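Local coordinates for transcriptional regulator, LacI family (Burkholderia phymatum, PDB 2RGY), which probably regulates transcription as a LacI-family DNA-binding protein whose periplasmic-binding-protein-like domain is expected to bind a small effector such as a sugar, at residues S214-D226 / F270-R282. Residues are numbered along the deposited sequence; the frame is centred on the assembly and turned at random.
Sequences SVPGDVSVIGYDD and FPVTVSMRASVAR
Arg277 meets Asp226 end-on: NH2 and NH1 both point at the one oxygen OD1, at 2.8 Å from NH2, and OD1 lies close to the guanidinium plane. The carboxylate is turned 45° from that plane, and NH2 takes the syn lone pair of OD1. Asp226 reaches across with CG anti to its backbone N (chi1 -172°), which also sets OD2 beside Ser275, whose OG donates from well above the carboxylate plane at 2.7 Å. His241 ND1 also bonds OD2, and Leu237 O holds Arg277 NH1, so both charged groups have further partners. Each segment gives a strand to the mixed sheet of the C-terminal lobe of a periplasmic-binding-protein-like fold, where strand 238-241 runs between strands 220-223 and 273-275; past the edge strand the chain runs on to the start of 220-223. There Ser279 bonds Val221 twice: its O accepts from Val221 N at 3.0 Å, while OG, turned between backbone N and carbonyl carbon (chi1 62°), donates to Val221 O nearly in line with its C=O bond, at 2.6 Å. Val280 CG2 lies 4.2 Å from Ile222 CB. Pro216, after a cis peptide bond, packs CB and CG of its ring tightly on Ala281 CB, CB to CB 3.3 Å.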
ATOM      1  N   SER A 214     -24.986   9.642  -1.013  1.00 24.82           N
ATOM      2  CA  SER A 214     -24.415   9.697   0.318  1.00 25.10           C
ATOM      3  C   SER A 214     -24.236   8.360   1.023  1.00 25.29           C
ATOM      4  O   SER A 214     -25.031   7.425   0.875  1.00 24.17           O
ATOM      5  CB  SER A 214     -25.239  10.649   1.195  1.00 27.95           C
ATOM      6  OG  SER A 214     -26.606  10.272   1.208  1.00 32.23           O
ATOM      7  N   VAL A 215     -23.153   8.288   1.785  1.00 24.76           N
ATOM      8  CA  VAL A 215     -22.813   7.108   2.553  1.00 23.72           C
ATOM      9  C   VAL A 215     -22.497   7.620   3.949  1.00 24.79           C
ATOM     10  O   VAL A 215     -21.635   8.477   4.112  1.00 25.89           O
ATOM     11  CB  VAL A 215     -21.572   6.407   1.962  1.00 22.64           C
ATOM     12  CG1 VAL A 215     -21.187   5.210   2.819  1.00 19.31           C
ATOM     13  CG2 VAL A 215     -21.860   5.977   0.543  1.00 20.71           C
ATOM     14  N   PRO A 216     -23.192   7.110   4.977  1.00 25.76           N
ATOM     15  CA  PRO A 216     -24.239   6.086   4.970  1.00 26.95           C
ATOM     16  C   PRO A 216     -25.631   6.611   4.632  1.00 29.03           C
ATOM     17  O   PRO A 216     -26.608   5.859   4.678  1.00 28.83           O
ATOM     18  CB  PRO A 216     -24.190   5.546   6.391  1.00 27.28           C
ATOM     19  CG  PRO A 216     -23.946   6.815   7.180  1.00 26.00           C
ATOM     20  CD  PRO A 216     -22.870   7.518   6.357  1.00 24.93           C
ATOM     21  N   GLY A 217     -25.729   7.895   4.314  1.00 29.53           N
ATOM     22  CA  GLY A 217     -27.024   8.474   3.989  1.00 32.27           C
ATOM     23  C   GLY A 217     -27.946   7.591   3.163  1.00 32.07           C
ATOM     24  O   GLY A 217     -28.914   7.042   3.682  1.00 33.90           O
ATOM     25  N   ASP A 218     -27.645   7.455   1.877  1.00 31.23           N
ATOM     26  CA  ASP A 218     -28.456   6.655   0.967  1.00 29.99           C
ATOM     27  C   ASP A 218     -28.002   5.202   0.880  1.00 28.81           C
ATOM     28  O   ASP A 218     -28.813   4.309   0.653  1.00 28.01           O
ATOM     29  CB  ASP A 218     -28.414   7.261  -0.434  1.00 31.03           C
ATOM     30  CG  ASP A 218     -28.746   8.740  -0.440  1.00 33.28           C
ATOM     31  OD1 ASP A 218     -29.737   9.134   0.227  1.00 32.79           O
ATOM     32  OD2 ASP A 218     -28.019   9.509  -1.117  1.00 31.65           O
ATOM     33  N   VAL A 219     -26.708   4.968   1.054  1.00 26.49           N
ATOM     34  CA  VAL A 219     -26.171   3.616   0.970  1.00 23.57           C
ATOM     35  C   VAL A 219     -25.174   3.318   2.072  1.00 22.50           C
ATOM     36  O   VAL A 219     -24.279   4.115   2.337  1.00 22.79           O
ATOM     37  CB  VAL A 219     -25.460   3.379  -0.379  1.00 23.10           C
ATOM     38  CG1 VAL A 219     -24.860   1.983  -0.410  1.00 21.97           C
ATOM     39  CG2 VAL A 219     -26.442   3.540  -1.520  1.00 22.47           C
ATOM     40  N   SER A 220     -25.342   2.167   2.715  1.00 20.30           N
ATOM     41  CA  SER A 220     -24.440   1.738   3.774  1.00 19.83           C
ATOM     42  C   SER A 220     -23.466   0.783   3.114  1.00 17.45           C
ATOM     43  O   SER A 220     -23.870  -0.113   2.389  1.00 17.93           O
ATOM     44  CB  SER A 220     -25.213   1.031   4.885  1.00 22.52           C
ATOM     45  OG  SER A 220     -25.919   1.967   5.678  1.00 26.71           O
ATOM     46  N   VAL A 221     -22.180   0.989   3.363  1.00 18.03           N
ATOM     47  CA  VAL A 221     -21.141   0.174   2.746  1.00 17.00           C
ATOM     48  C   VAL A 221     -20.250  -0.495   3.777  1.00 16.77           C
ATOM     49  O   VAL A 221     -19.768   0.154   4.694  1.00 17.14           O
ATOM     50  CB  VAL A 221     -20.241   1.045   1.827  1.00 15.35           C
ATOM     51  CG1 VAL A 221     -19.175   0.184   1.160  1.00 16.85           C
ATOM     52  CG2 VAL A 221     -21.091   1.759   0.786  1.00 13.70           C
ATOM     53  N   ILE A 222     -20.031  -1.796   3.633  1.00 17.12           N
ATOM     54  CA  ILE A 222     -19.152  -2.492   4.562  1.00 17.41           C
ATOM     55  C   ILE A 222     -18.053  -3.214   3.793  1.00 15.95           C
ATOM     56  O   ILE A 222     -18.323  -3.899   2.812  1.00 17.26           O
ATOM     57  CB  ILE A 222     -19.909  -3.505   5.429  1.00 15.81           C
ATOM     58  CG1 ILE A 222     -18.927  -4.183   6.382  1.00 18.49           C
ATOM     59  CG2 ILE A 222     -20.605  -4.533   4.559  1.00 15.90           C
ATOM     60  CD1 ILE A 222     -19.602  -4.960   7.512  1.00 19.68           C
ATOM     61  N   GLY A 223     -16.811  -3.049   4.238  1.00 14.53           N
ATOM     62  CA  GLY A 223     -15.699  -3.686   3.558  1.00 15.63           C
ATOM     63  C   GLY A 223     -15.237  -4.975   4.210  1.00 18.51           C
ATOM     64  O   GLY A 223     -15.907  -5.510   5.090  1.00 18.25           O
ATOM     65  N   TYR A 224     -14.075  -5.466   3.795  1.00 18.72           N
ATOM     66  CA  TYR A 224     -13.552  -6.715   4.333  1.00 20.29           C
ATOM     67  C   TYR A 224     -12.028  -6.636   4.374  1.00 21.43           C
ATOM     68  O   TYR A 224     -11.406  -6.203   3.406  1.00 21.26           O
ATOM     69  CB  TYR A 224     -13.997  -7.867   3.437  1.00 17.15           C
ATOM     70  CG  TYR A 224     -13.949  -9.228   4.077  1.00 19.52           C
ATOM     71  CD1 TYR A 224     -15.090  -9.795   4.642  1.00 19.69           C
ATOM     72  CD2 TYR A 224     -12.774  -9.972   4.076  1.00 19.55           C
ATOM     73  CE1 TYR A 224     -15.064 -11.085   5.186  1.00 22.34           C
ATOM     74  CE2 TYR A 224     -12.728 -11.259   4.618  1.00 21.27           C
ATOM     75  CZ  TYR A 224     -13.877 -11.814   5.169  1.00 23.33           C
ATOM     76  OH  TYR A 224     -13.839 -13.102   5.676  1.00 23.67           O
ATOM     77  N   ASP A 225     -11.457  -7.059   5.502  1.00 22.89           N
ATOM     78  CA  ASP A 225     -10.015  -7.070   5.778  1.00 23.38           C
ATOM     79  C   ASP A 225      -9.716  -6.156   6.963  1.00 24.28           C
ATOM     80  O   ASP A 225      -9.057  -6.559   7.919  1.00 23.92           O
ATOM     81  CB  ASP A 225      -9.161  -6.577   4.586  1.00 23.78           C
ATOM     82  CG  ASP A 225      -9.102  -7.570   3.428  1.00 26.03           C
ATOM     83  OD1 ASP A 225      -9.296  -8.780   3.646  1.00 25.00           O
ATOM     84  OD2 ASP A 225      -8.830  -7.138   2.281  1.00 28.21           O
ATOM     85  N   ASP A 226     -10.229  -4.933   6.880  1.00 25.07           N
ATOM     86  CA  ASP A 226     -10.018  -3.875   7.871  1.00 28.68           C
ATOM     87  C   ASP A 226      -8.575  -3.435   7.707  1.00 32.32           C
ATOM     88  O   ASP A 226      -7.806  -3.321   8.670  1.00 30.69           O
ATOM     89  CB  ASP A 226     -10.278  -4.341   9.309  1.00 27.62           C
ATOM     90  CG  ASP A 226     -10.254  -3.181  10.306  1.00 28.73           C
ATOM     91  OD1 ASP A 226     -10.431  -2.020   9.870  1.00 27.27           O
ATOM     92  OD2 ASP A 226     -10.074  -3.423  11.520  1.00 26.79           O
ATOM     93  N   PHE A 270      -7.915 -17.332  15.566  1.00 26.44           N
ATOM     94  CA  PHE A 270      -8.072 -15.946  15.965  1.00 27.11           C
ATOM     95  C   PHE A 270      -9.474 -15.514  15.612  1.00 27.17           C
ATOM     96  O   PHE A 270     -10.043 -15.966  14.617  1.00 27.86           O
ATOM     97  CB  PHE A 270      -7.026 -15.072  15.292  1.00 26.69           C
ATOM     98  CG  PHE A 270      -5.629 -15.482  15.624  1.00 28.53           C
ATOM     99  CD1 PHE A 270      -4.897 -16.273  14.739  1.00 28.33           C
ATOM    100  CD2 PHE A 270      -5.074 -15.156  16.864  1.00 27.61           C
ATOM    101  CE1 PHE A 270      -3.624 -16.739  15.081  1.00 30.34           C
ATOM    102  CE2 PHE A 270      -3.794 -15.617  17.228  1.00 29.34           C
ATOM    103  CZ  PHE A 270      -3.068 -16.414  16.334  1.00 29.39           C
ATOM    104  N   PRO A 271     -10.067 -14.652  16.442  1.00 26.78           N
ATOM    105  CA  PRO A 271     -11.424 -14.248  16.104  1.00 27.67           C
ATOM    106  C   PRO A 271     -11.518 -13.175  15.033  1.00 27.16           C
ATOM    107  O   PRO A 271     -10.604 -12.374  14.830  1.00 24.97           O
ATOM    108  CB  PRO A 271     -11.989 -13.796  17.453  1.00 27.06           C
ATOM    109  CG  PRO A 271     -10.806 -13.173  18.106  1.00 28.73           C
ATOM    110  CD  PRO A 271      -9.677 -14.150  17.774  1.00 28.50           C
ATOM    111  N   VAL A 272     -12.633 -13.208  14.324  1.00 28.02           N
ATOM    112  CA  VAL A 272     -12.918 -12.227  13.304  1.00 26.84           C
ATOM    113  C   VAL A 272     -14.007 -11.375  13.958  1.00 25.92           C
ATOM    114  O   VAL A 272     -14.914 -11.897  14.615  1.00 24.64           O
ATOM    115  CB  VAL A 272     -13.443 -12.901  12.030  1.00 28.07           C
ATOM    116  CG1 VAL A 272     -14.717 -13.640  12.344  1.00 29.68           C
ATOM    117  CG2 VAL A 272     -13.682 -11.870  10.945  1.00 28.80           C
ATOM    118  N   THR A 273     -13.890 -10.066  13.816  1.00 24.28           N
ATOM    119  CA  THR A 273     -14.858  -9.150  14.395  1.00 24.13           C
ATOM    120  C   THR A 273     -15.170  -8.070  13.369  1.00 24.53           C
ATOM    121  O   THR A 273     -14.630  -8.084  12.256  1.00 24.16           O
ATOM    122  CB  THR A 273     -14.291  -8.466  15.644  1.00 24.73           C
ATOM    123  OG1 THR A 273     -13.055  -7.824  15.306  1.00 25.30           O
ATOM    124  CG2 THR A 273     -14.046  -9.491  16.759  1.00 24.22           C
ATOM    125  N   VAL A 274     -16.046  -7.143  13.731  1.00 23.04           N
ATOM    126  CA  VAL A 274     -16.388  -6.061  12.823  1.00 22.51           C
ATOM    127  C   VAL A 274     -15.925  -4.736  13.393  1.00 21.73           C
ATOM    128  O   VAL A 274     -16.224  -4.400  14.538  1.00 22.19           O
ATOM    129  CB  VAL A 274     -17.895  -5.991  12.561  1.00 23.05           C
ATOM    130  CG1 VAL A 274     -18.222  -4.758  11.754  1.00 23.69           C
ATOM    131  CG2 VAL A 274     -18.336  -7.222  11.799  1.00 26.16           C
ATOM    132  N   SER A 275     -15.173  -3.992  12.594  1.00 20.65           N
ATOM    133  CA  SER A 275     -14.690  -2.695  13.022  1.00 21.62           C
ATOM    134  C   SER A 275     -15.721  -1.664  12.589  1.00 21.34           C
ATOM    135  O   SER A 275     -15.748  -1.244  11.437  1.00 21.77           O
ATOM    136  CB  SER A 275     -13.329  -2.409  12.391  1.00 22.89           C
ATOM    137  OG  SER A 275     -12.399  -3.399  12.794  1.00 24.08           O
HETATM  138  N   MSE A 276     -16.586  -1.284  13.520  1.00 22.32           N
HETATM  139  CA  MSE A 276     -17.640  -0.321  13.235  1.00 22.83           C
HETATM  140  C   MSE A 276     -17.098   1.090  13.128  1.00 23.02           C
HETATM  141  O   MSE A 276     -16.502   1.608  14.072  1.00 21.82           O
HETATM  142  CB  MSE A 276     -18.717  -0.358  14.329  1.00 23.49           C
HETATM  143  CG  MSE A 276     -19.698  -1.523  14.253  1.00 27.12           C
HETATM  144 SE   MSE A 276     -20.785  -1.533  12.787  1.00 27.32          SE
HETATM  145  CE  MSE A 276     -21.344   0.142  12.738  1.00 26.53           C
ATOM    146  N   ARG A 277     -17.304   1.709  11.973  1.00 22.12           N
ATOM    147  CA  ARG A 277     -16.841   3.076  11.777  1.00 22.98           C
ATOM    148  C   ARG A 277     -18.021   3.932  11.359  1.00 22.91           C
ATOM    149  O   ARG A 277     -19.047   3.907  12.036  1.00 23.82           O
ATOM    150  CB  ARG A 277     -15.692   3.107  10.761  1.00 22.25           C
ATOM    151  CG  ARG A 277     -14.498   2.271  11.243  1.00 22.15           C
ATOM    152  CD  ARG A 277     -13.167   2.809  10.748  1.00 21.85           C
ATOM    153  NE  ARG A 277     -12.024   2.074  11.294  1.00 20.69           N
ATOM    154  CZ  ARG A 277     -11.659   0.855  10.912  1.00 20.09           C
ATOM    155  NH1 ARG A 277     -12.346   0.215   9.974  1.00 19.76           N
ATOM    156  NH2 ARG A 277     -10.600   0.276  11.460  1.00 19.79           N
ATOM    157  N   ALA A 278     -17.925   4.652  10.246  1.00 22.09           N
ATOM    158  CA  ALA A 278     -19.034   5.517   9.864  1.00 19.88           C
ATOM    159  C   ALA A 278     -19.722   5.263   8.530  1.00 19.54           C
ATOM    160  O   ALA A 278     -20.565   6.061   8.115  1.00 19.66           O
ATOM    161  CB  ALA A 278     -18.574   6.972   9.929  1.00 21.36           C
ATOM    162  N   SER A 279     -19.396   4.167   7.857  1.00 18.18           N
ATOM    163  CA  SER A 279     -20.005   3.903   6.558  1.00 16.77           C
ATOM    164  C   SER A 279     -21.296   3.094   6.616  1.00 17.41           C
ATOM    165  O   SER A 279     -21.948   2.900   5.599  1.00 17.07           O
ATOM    166  CB  SER A 279     -19.012   3.195   5.638  1.00 15.11           C
ATOM    167  OG  SER A 279     -18.647   1.960   6.195  1.00 16.30           O
ATOM    168  N   VAL A 280     -21.659   2.611   7.798  1.00 17.93           N
ATOM    169  CA  VAL A 280     -22.899   1.854   7.949  1.00 19.18           C
ATOM    170  C   VAL A 280     -23.842   2.552   8.938  1.00 20.07           C
ATOM    171  O   VAL A 280     -23.446   2.884  10.055  1.00 19.52           O
ATOM    172  CB  VAL A 280     -22.635   0.404   8.437  1.00 19.23           C
ATOM    173  CG1 VAL A 280     -23.964  -0.344   8.610  1.00 18.78           C
ATOM    174  CG2 VAL A 280     -21.755  -0.328   7.437  1.00 20.12           C
ATOM    175  N   ALA A 281     -25.082   2.780   8.511  1.00 21.07           N
ATOM    176  CA  ALA A 281     -26.088   3.431   9.346  1.00 23.88           C
ATOM    177  C   ALA A 281     -27.439   2.747   9.136  1.00 23.91           C
ATOM    178  O   ALA A 281     -27.587   1.919   8.245  1.00 24.33           O
ATOM    179  CB  ALA A 281     -26.185   4.916   8.993  1.00 23.16           C
ATOM    180  N   ARG A 282     -28.428   3.091   9.954  1.00 26.07           N
ATOM    181  CA  ARG A 282     -29.749   2.481   9.830  1.00 28.48           C
ATOM    182  C   ARG A 282     -30.484   2.949   8.568  1.00 29.84           C
ATOM    183  O   ARG A 282     -30.351   4.138   8.213  1.00 29.65           O
ATOM    184  CB  ARG A 282     -30.574   2.807  11.077  1.00 30.36           C
ATOM    185  CG  ARG A 282     -31.973   2.228  11.083  1.00 32.78           C
ATOM    186  CD  ARG A 282     -32.263   1.554  12.413  1.00 33.37           C
ATOM    187  NE  ARG A 282     -32.576   0.148  12.195  1.00 34.09           N
ATOM    188  CZ  ARG A 282     -31.955  -0.858  12.796  1.00 33.65           C
ATOM    189  NH1 ARG A 282     -30.982  -0.625  13.676  1.00 34.82           N
ATOM    190  NH2 ARG A 282     -32.299  -2.099  12.500  1.00 36.58           N
TER
HETATM  191  O   HOH W   1     -31.245   5.613   5.623  1.00 43.30           O